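Local coordinates for protein aldehyde dehydrogenase (Burkholderia vietnamiensis, PDB 5KF0) that probably oxidises aldehydes to carboxylic acids with a nicotinamide cofactor, and holds bound NADPH in a four-chain assembly, at residues Asp307-Lys312 and Ala393-Phe398; Glu272-Val277 and Ala303-Thr308; Leu176-Pro181 and Asp473-Arg478. All coordinates share one frame; numbering follows the deposited sequence. Where two conformers were deposited one is given.

Overall arrangement
Contacts 1 and 2 sit 8 Å apart, centre to centre, and both use helix 306-319: contact 1 packs its beginning on strand 392-398, contact 2 packs its first turn and the lead-in on helix 274-286. Contact 3 lies about 47 Å from each, centre to centre, on the opposite side of the chain's centre, where helix 164-178 ends against the start of strand 475-483. Contact 3 is buried throughout; contacts 1 and 2 are mostly buried, each with one partly exposed member, Arg310 and Thr308. Contacts 1 and 2 centre on leucines, whereas contact 3 uses Ala178, the Cys180 sulfur against a carbonyl oxygen, a threonine methyl and the base of a methionine. Contacts 2 and 3 also border the second subunit.

Contact 1: Asp307-Lys312 and Ala393-Phe398; sequences DTLRDK and AILEKF
Leu395 spreads its two methyl groups over one side of helix 306-319, overlapping Leu309 with one and the aliphatic base of Arg310 with the other. Its CG is anti to the backbone N (chi1 176°), which carries the branch out from the strand towards the helix. CD2 rests against Arg310 CG at 3.8 Å, the two side chains crossing at about a right angle. CD1 meets Leu309 CD2 at 4.2 Å as those two leucines slide past one another in opposite directions. Leucine suits both buried places, because its forked end fills space between a helix and a strand. Arginine suits the margin: its methylenes pack, and in one of its two conformers a bend at chi3 (65°) brings NH1 to a salt bridge with Glu375. Arg310 NH2 also lies 3.4 Å from Asp307 OD1, but that oxygen is well out of the guanidinium plane, so the attraction is one of charge alone. Lys397 adds a further positive charge nearby, over the ring of Tyr306. The contact joins a helical layer to the sheet of what is, in aldehyde dehydrogenases, the catalytic domain: Leu309 and Leu395 both touch Val301 of the adjoining parallel strand 298-302, and Leu309 also reaches Leu274 on helix 274-286.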
# COMPACT_ATOMS: atom_id res chain seq x y z
N ASP A 307 -5.81 -7.20 45.95
CA ASP A 307 -6.15 -6.44 47.15
C ASP A 307 -5.57 -5.04 47.12
O ASP A 307 -6.24 -4.08 47.53
CB ASP A 307 -5.68 -7.18 48.40
CG ASP A 307 -6.48 -8.43 48.68
OD1 ASP A 307 -7.53 -8.62 48.05
OD2 ASP A 307 -6.05 -9.22 49.54
N THR A 308 -4.33 -4.89 46.65
CA THR A 308 -3.73 -3.56 46.61
C THR A 308 -4.41 -2.68 45.56
O THR A 308 -4.70 -1.51 45.82
CB THR A 308 -2.23 -3.66 46.35
OG1 THR A 308 -1.63 -4.43 47.39
CG2 THR A 308 -1.61 -2.27 46.34
N LEU A 309 -4.65 -3.23 44.37
CA LEU A 309 -5.37 -2.46 43.36
C LEU A 309 -6.76 -2.08 43.86
O LEU A 309 -7.21 -0.95 43.66
CB LEU A 309 -5.47 -3.26 42.06
CG LEU A 309 -6.12 -2.51 40.89
CD1 LEU A 309 -5.49 -2.92 39.56
CD2 LEU A 309 -7.62 -2.75 40.84
N ARG A 310 -7.46 -3.02 44.50
CA ARG A 310 -8.80 -2.73 44.99
C ARG A 310 -8.79 -1.54 45.94
O ARG A 310 -9.60 -0.61 45.80
CB ARG A 310 -9.40 -3.96 45.68
CG ARG A 310 -10.78 -3.70 46.27
CD ARG A 310 -11.36 -4.95 46.92
NE ARG A 310 -10.58 -5.37 48.09
CZ ARG A 310 -10.70 -6.55 48.68
NH1 ARG A 310 -11.56 -7.44 48.23
NH2 ARG A 310 -9.94 -6.83 49.74
N ASP A 311 -7.87 -1.53 46.92
CA ASP A 311 -7.79 -0.42 47.86
C ASP A 311 -7.56 0.90 47.13
O ASP A 311 -8.20 1.91 47.44
CB ASP A 311 -6.67 -0.65 48.87
CG ASP A 311 -6.98 -1.78 49.83
OD1 ASP A 311 -8.14 -2.24 49.88
OD2 ASP A 311 -6.04 -2.20 50.55
N LYS A 312 -6.62 0.91 46.19
CA LYS A 312 -6.32 2.13 45.44
C LYS A 312 -7.50 2.56 44.58
O LYS A 312 -7.81 3.76 44.50
CB LYS A 312 -5.08 1.91 44.57
CG LYS A 312 -3.78 1.79 45.37
CD LYS A 312 -2.60 1.45 44.46
CE LYS A 312 -1.27 1.42 45.22
NZ LYS A 312 -0.80 2.79 45.56
N ALA A 393 -18.68 0.12 37.52
CA ALA A 393 -17.73 -0.87 37.04
C ALA A 393 -17.70 -2.04 38.01
O ALA A 393 -18.00 -1.89 39.20
CB ALA A 393 -16.32 -0.29 36.86
N ILE A 394 -17.32 -3.19 37.48
CA ILE A 394 -17.27 -4.42 38.27
C ILE A 394 -15.82 -4.90 38.31
O ILE A 394 -15.09 -4.85 37.31
CB ILE A 394 -18.22 -5.51 37.73
CG1 ILE A 394 -17.72 -6.11 36.41
CG2 ILE A 394 -19.63 -4.97 37.59
CD1 ILE A 394 -16.98 -7.42 36.57
N LEU A 395 -15.40 -5.33 39.49
CA LEU A 395 -14.04 -5.77 39.75
C LEU A 395 -14.06 -7.27 39.99
O LEU A 395 -14.86 -7.76 40.79
CB LEU A 395 -13.46 -5.03 40.97
CG LEU A 395 -12.07 -5.45 41.43
CD1 LEU A 395 -11.05 -5.08 40.39
CD2 LEU A 395 -11.74 -4.79 42.77
N GLU A 396 -13.20 -8.00 39.28
CA GLU A 396 -13.13 -9.45 39.46
C GLU A 396 -11.67 -9.90 39.36
O GLU A 396 -10.79 -9.14 38.93
CB GLU A 396 -14.04 -10.19 38.46
CG GLU A 396 -13.85 -9.79 36.99
CD GLU A 396 -14.83 -10.51 36.03
OE1 GLU A 396 -15.46 -11.51 36.44
OE2 GLU A 396 -14.95 -10.06 34.87
N LYS A 397 -11.43 -11.14 39.78
CA LYS A 397 -10.10 -11.67 40.03
C LYS A 397 -9.81 -12.84 39.09
O LYS A 397 -10.71 -13.62 38.77
CB LYS A 397 -10.01 -12.14 41.50
CG LYS A 397 -8.64 -12.63 41.97
CD LYS A 397 -8.72 -13.19 43.41
CE LYS A 397 -9.05 -12.11 44.41
NZ LYS A 397 -8.93 -12.60 45.82
N PHE A 398 -8.56 -12.97 38.64
CA PHE A 398 -8.16 -14.16 37.88
C PHE A 398 -6.77 -14.61 38.30
O PHE A 398 -5.99 -13.84 38.86
CB PHE A 398 -8.20 -13.93 36.36
CG PHE A 398 -7.10 -13.03 35.85
CD1 PHE A 398 -5.91 -13.56 35.36
CD2 PHE A 398 -7.26 -11.65 35.85
CE1 PHE A 398 -4.90 -12.72 34.88
CE2 PHE A 398 -6.26 -10.81 35.36
CZ PHE A 398 -5.08 -11.34 34.89

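Contact 2: Glu272-Val277 and Ala303-Thr308; sequences EQLDYV and ASLYDT
With chi1 at -86° and chi2 at -176°, Leu274 sets CD1 at the far end of its side chain, facing Thr308 in the first turn of helix 306-319, while Thr308 turns its methyl group to meet it, CG2 anti to the backbone N and OG1 beside that N (chi1 -59°). Leu274 CD1 comes to 3.8 Å from Thr308 CG2, and the side chains cross at about a right angle. The other methyl, Leu274 CD2, lies 4.5 Å from Leu305 CD1 in one of the two conformers of Leu305, a looser approach. Leucine thus lays one methyl group on each of two partners, one on the helix and one in the turn that precedes it. Threonine fits the partly exposed rim since it offers a methyl inward and keeps a polar hydroxyl on the same carbon; Leu305, more deeply placed, is wholly apolar. Leu274 begins its helix, with Gln273 at the N-cap and Val277 N bonded to Gln273 O at 3.0 Å. On another face of this helix Tyr276 OH joins Asn442 O and Arg483 of the second subunit. Helices 274-286 and 306-319 meet near their N-terminal ends: Leu274 also packs on Lys312, with which Asp275 forms a salt bridge. Behind them, Tyr306 touches Leu395 of strand 392-398.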
# COMPACT_ATOMS: atom_id res chain seq x y z
N GLU A 272 4.46 -2.17 40.02
CA GLU A 272 5.19 -0.90 40.08
C GLU A 272 4.46 0.26 39.41
O GLU A 272 4.85 1.41 39.61
CB GLU A 272 6.57 -1.07 39.45
CG GLU A 272 7.48 -2.01 40.22
CD GLU A 272 7.80 -1.49 41.61
OE1 GLU A 272 8.09 -0.28 41.74
OE2 GLU A 272 7.74 -2.29 42.57
N GLN A 273 3.43 0.02 38.60
CA GLN A 273 2.70 1.15 38.04
C GLN A 273 1.21 1.08 38.37
O GLN A 273 0.36 1.52 37.60
CB GLN A 273 2.93 1.28 36.53
CG GLN A 273 2.50 0.12 35.66
CD GLN A 273 2.50 0.52 34.17
OE1 GLN A 273 3.16 1.49 33.79
NE2 GLN A 273 1.74 -0.21 33.34
N LEU A 274 0.89 0.59 39.58
CA LEU A 274 -0.51 0.48 39.96
C LEU A 274 -1.21 1.83 40.01
O LEU A 274 -2.39 1.93 39.68
CB LEU A 274 -0.64 -0.23 41.31
CG LEU A 274 -0.68 -1.76 41.22
CD1 LEU A 274 -0.91 -2.37 42.61
CD2 LEU A 274 -1.73 -2.24 40.22
N ASP A 275 -0.51 2.89 40.43
CA ASP A 275 -1.17 4.20 40.47
C ASP A 275 -1.56 4.66 39.07
O ASP A 275 -2.64 5.22 38.88
CB ASP A 275 -0.28 5.24 41.15
CG ASP A 275 -0.20 5.05 42.66
OD1 ASP A 275 -1.10 4.42 43.24
OD2 ASP A 275 0.77 5.55 43.26
N TYR A 276 -0.70 4.41 38.08
CA TYR A 276 -1.04 4.73 36.70
C TYR A 276 -2.24 3.90 36.25
O TYR A 276 -3.18 4.42 35.65
CB TYR A 276 0.15 4.46 35.78
CG TYR A 276 -0.25 4.34 34.32
CD1 TYR A 276 -0.28 3.10 33.68
CD2 TYR A 276 -0.61 5.47 33.58
CE1 TYR A 276 -0.68 3.00 32.34
CE2 TYR A 276 -0.99 5.38 32.25
CZ TYR A 276 -1.02 4.13 31.64
OH TYR A 276 -1.42 4.05 30.33
N VAL A 277 -2.20 2.59 36.52
CA VAL A 277 -3.28 1.70 36.12
C VAL A 277 -4.60 2.15 36.73
O VAL A 277 -5.62 2.29 36.03
CB VAL A 277 -2.94 0.25 36.52
CG1 VAL A 277 -4.14 -0.68 36.27
CG2 VAL A 277 -1.69 -0.23 35.74
N ALA A 303 -4.71 -12.09 40.72
CA ALA A 303 -4.94 -12.27 42.15
C ALA A 303 -3.78 -11.76 43.00
O ALA A 303 -4.00 -11.33 44.14
CB ALA A 303 -5.20 -13.75 42.43
N SER A 304 -2.56 -11.77 42.46
CA SER A 304 -1.40 -11.34 43.25
C SER A 304 -1.46 -9.86 43.62
O SER A 304 -0.90 -9.45 44.64
CB SER A 304 -0.10 -11.63 42.49
OG SER A 304 -0.03 -10.86 41.30
N LEU A 305 -2.14 -9.04 42.81
CA LEU A 305 -2.26 -7.59 42.96
C LEU A 305 -3.66 -7.14 43.35
O LEU A 305 -3.88 -5.94 43.52
CB LEU A 305 -1.89 -6.91 41.64
CG LEU A 305 -0.54 -7.25 41.01
CD1 LEU A 305 -0.34 -6.45 39.71
CD2 LEU A 305 0.55 -6.96 42.01
N TYR A 306 -4.62 -8.07 43.44
CA TYR A 306 -6.03 -7.70 43.56
C TYR A 306 -6.29 -6.81 44.77
O TYR A 306 -6.96 -5.77 44.64
CB TYR A 306 -6.88 -8.97 43.62
CG TYR A 306 -8.37 -8.72 43.62
CD1 TYR A 306 -9.10 -8.72 42.44
CD2 TYR A 306 -9.05 -8.50 44.82
CE1 TYR A 306 -10.46 -8.50 42.44
CE2 TYR A 306 -10.41 -8.27 44.82
CZ TYR A 306 -11.11 -8.28 43.63
OH TYR A 306 -12.47 -8.05 43.64
N ASP A 307 -5.81 -7.20 45.95
CA ASP A 307 -6.15 -6.44 47.15
C ASP A 307 -5.57 -5.04 47.12
O ASP A 307 -6.24 -4.08 47.53
CB ASP A 307 -5.68 -7.18 48.40
CG ASP A 307 -6.48 -8.43 48.68
OD1 ASP A 307 -7.53 -8.62 48.05
OD2 ASP A 307 -6.05 -9.22 49.54
N THR A 308 -4.33 -4.89 46.65
CA THR A 308 -3.73 -3.56 46.61
C THR A 308 -4.41 -2.68 45.56
O THR A 308 -4.70 -1.51 45.82
CB THR A 308 -2.23 -3.66 46.35
OG1 THR A 308 -1.63 -4.43 47.39
CG2 THR A 308 -1.61 -2.27 46.34

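Contact 3: Leu176-Pro181 and Asp473-Arg478; sequences LAAGCP and DMTEPR
The sulfur of Cys180 comes remarkably close to a backbone carbonyl: SG lies 3.1 Å from Met474 O. The oxygen sits nearly on the extension of the CB-SG bond, the angle CB-SG-O being about 163°, which is too straight for a thiol S-H to point at it. A polar attraction of the sulfur-oxygen kind is consistent with this geometry. Placing Cys180 SG anti to its own carbonyl carbon (chi1 -68°) turns it to this oxygen and sets it 4.0 Å from Met474 CB. Beside it, Ala178 CB packs on Thr475 CG2 at 3.9 Å and on Met474 CB at 4.2 Å. Alanine and cysteine suit this place because the backbones run close, with Ala178 CA and Met474 CA 6.7 Å apart. Helix 164-178 ends here in a Schellman motif, Gly179 adopting the positive phi (90°) that glycine tolerates. It is the helix of a beta-alpha-beta unit between parallel strands 155-158 and 182-185, in the Rossmann-like cofactor domain. Strand 475-483, outermost within this chain in a three-stranded antiparallel sheet, belongs to the part that in this family mediates oligomerisation. The extended Met474 side chain runs on to pack on Phe157 of strand 155-158. Thr475 keeps its methyl on Ala178 while OG1 bonds to Ile471 O and Arg149 NE. Farther along the strand, Glu476 forms a salt bridge with Arg464 of the second subunit.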
# COMPACT_ATOMS: atom_id res chain seq x y z
N LEU A 176 -17.46 14.19 3.02
CA LEU A 176 -16.99 15.34 2.24
C LEU A 176 -15.69 15.01 1.51
O LEU A 176 -15.51 15.37 0.33
CB LEU A 176 -16.80 16.55 3.15
CG LEU A 176 -18.10 17.08 3.77
CD1 LEU A 176 -17.79 18.01 4.94
CD2 LEU A 176 -18.93 17.81 2.73
N ALA A 177 -14.77 14.31 2.20
CA ALA A 177 -13.52 13.90 1.56
C ALA A 177 -13.79 12.99 0.37
O ALA A 177 -13.11 13.10 -0.66
CB ALA A 177 -12.63 13.18 2.58
N ALA A 178 -14.76 12.09 0.51
CA ALA A 178 -15.05 11.11 -0.54
C ALA A 178 -15.92 11.67 -1.65
O ALA A 178 -15.96 11.07 -2.73
CB ALA A 178 -15.76 9.89 0.06
N GLY A 179 -16.61 12.78 -1.42
CA GLY A 179 -17.47 13.36 -2.43
C GLY A 179 -18.90 12.87 -2.42
O GLY A 179 -19.55 12.89 -3.47
N CYS A 180 -19.44 12.46 -1.24
CA CYS A 180 -20.81 11.96 -1.12
C CYS A 180 -21.73 13.02 -0.56
O CYS A 180 -21.43 13.58 0.51
CB CYS A 180 -20.86 10.76 -0.18
SG CYS A 180 -20.07 9.28 -0.76
N PRO A 181 -22.87 13.29 -1.19
CA PRO A 181 -23.94 14.01 -0.50
C PRO A 181 -24.44 13.16 0.66
O PRO A 181 -24.41 11.92 0.61
CB PRO A 181 -25.03 14.16 -1.57
CG PRO A 181 -24.36 13.78 -2.89
CD PRO A 181 -23.31 12.79 -2.50
N ASP A 473 -15.80 2.74 2.81
CA ASP A 473 -17.21 2.35 2.79
C ASP A 473 -18.06 3.33 1.99
O ASP A 473 -19.11 2.94 1.46
CB ASP A 473 -17.76 2.23 4.21
CG ASP A 473 -17.31 0.97 4.90
OD1 ASP A 473 -17.04 -0.03 4.21
OD2 ASP A 473 -17.23 0.97 6.14
N MET A 474 -17.65 4.59 1.91
CA MET A 474 -18.40 5.62 1.21
C MET A 474 -18.00 5.74 -0.25
O MET A 474 -18.40 6.70 -0.91
CB MET A 474 -18.21 6.96 1.92
CG MET A 474 -18.77 6.94 3.33
SD MET A 474 -18.46 8.47 4.23
CE MET A 474 -18.97 7.91 5.85
N THR A 475 -17.24 4.78 -0.76
CA THR A 475 -16.88 4.77 -2.17
C THR A 475 -17.07 3.38 -2.74
O THR A 475 -17.02 2.37 -2.02
CB THR A 475 -15.42 5.22 -2.40
OG1 THR A 475 -14.53 4.45 -1.58
CG2 THR A 475 -15.24 6.71 -2.08
N GLU A 476 -17.29 3.33 -4.06
CA GLU A 476 -17.25 2.09 -4.82
C GLU A 476 -15.99 2.06 -5.65
O GLU A 476 -15.69 3.04 -6.33
CB GLU A 476 -18.46 1.97 -5.75
CG GLU A 476 -19.76 1.56 -5.05
CD GLU A 476 -19.81 0.08 -4.73
OE1 GLU A 476 -20.83 -0.37 -4.16
OE2 GLU A 476 -18.84 -0.64 -5.05
N PRO A 477 -15.23 0.96 -5.66
CA PRO A 477 -14.14 0.87 -6.63
C PRO A 477 -14.71 0.80 -8.04
O PRO A 477 -15.73 0.15 -8.30
CB PRO A 477 -13.43 -0.44 -6.26
CG PRO A 477 -14.42 -1.22 -5.49
CD PRO A 477 -15.37 -0.24 -4.83
N ARG A 478 -14.05 1.50 -8.97
CA ARG A 478 -14.41 1.38 -10.38
C ARG A 478 -13.15 1.03 -11.15
O ARG A 478 -12.22 1.83 -11.23
CB ARG A 478 -15.06 2.65 -10.92
CG ARG A 478 -15.68 2.40 -12.31
CD ARG A 478 -16.48 3.60 -12.79
NE ARG A 478 -17.67 3.82 -11.98
CZ ARG A 478 -18.35 4.97 -11.97
NH1 ARG A 478 -17.92 5.99 -12.72
NH2 ARG A 478 -19.44 5.10 -11.21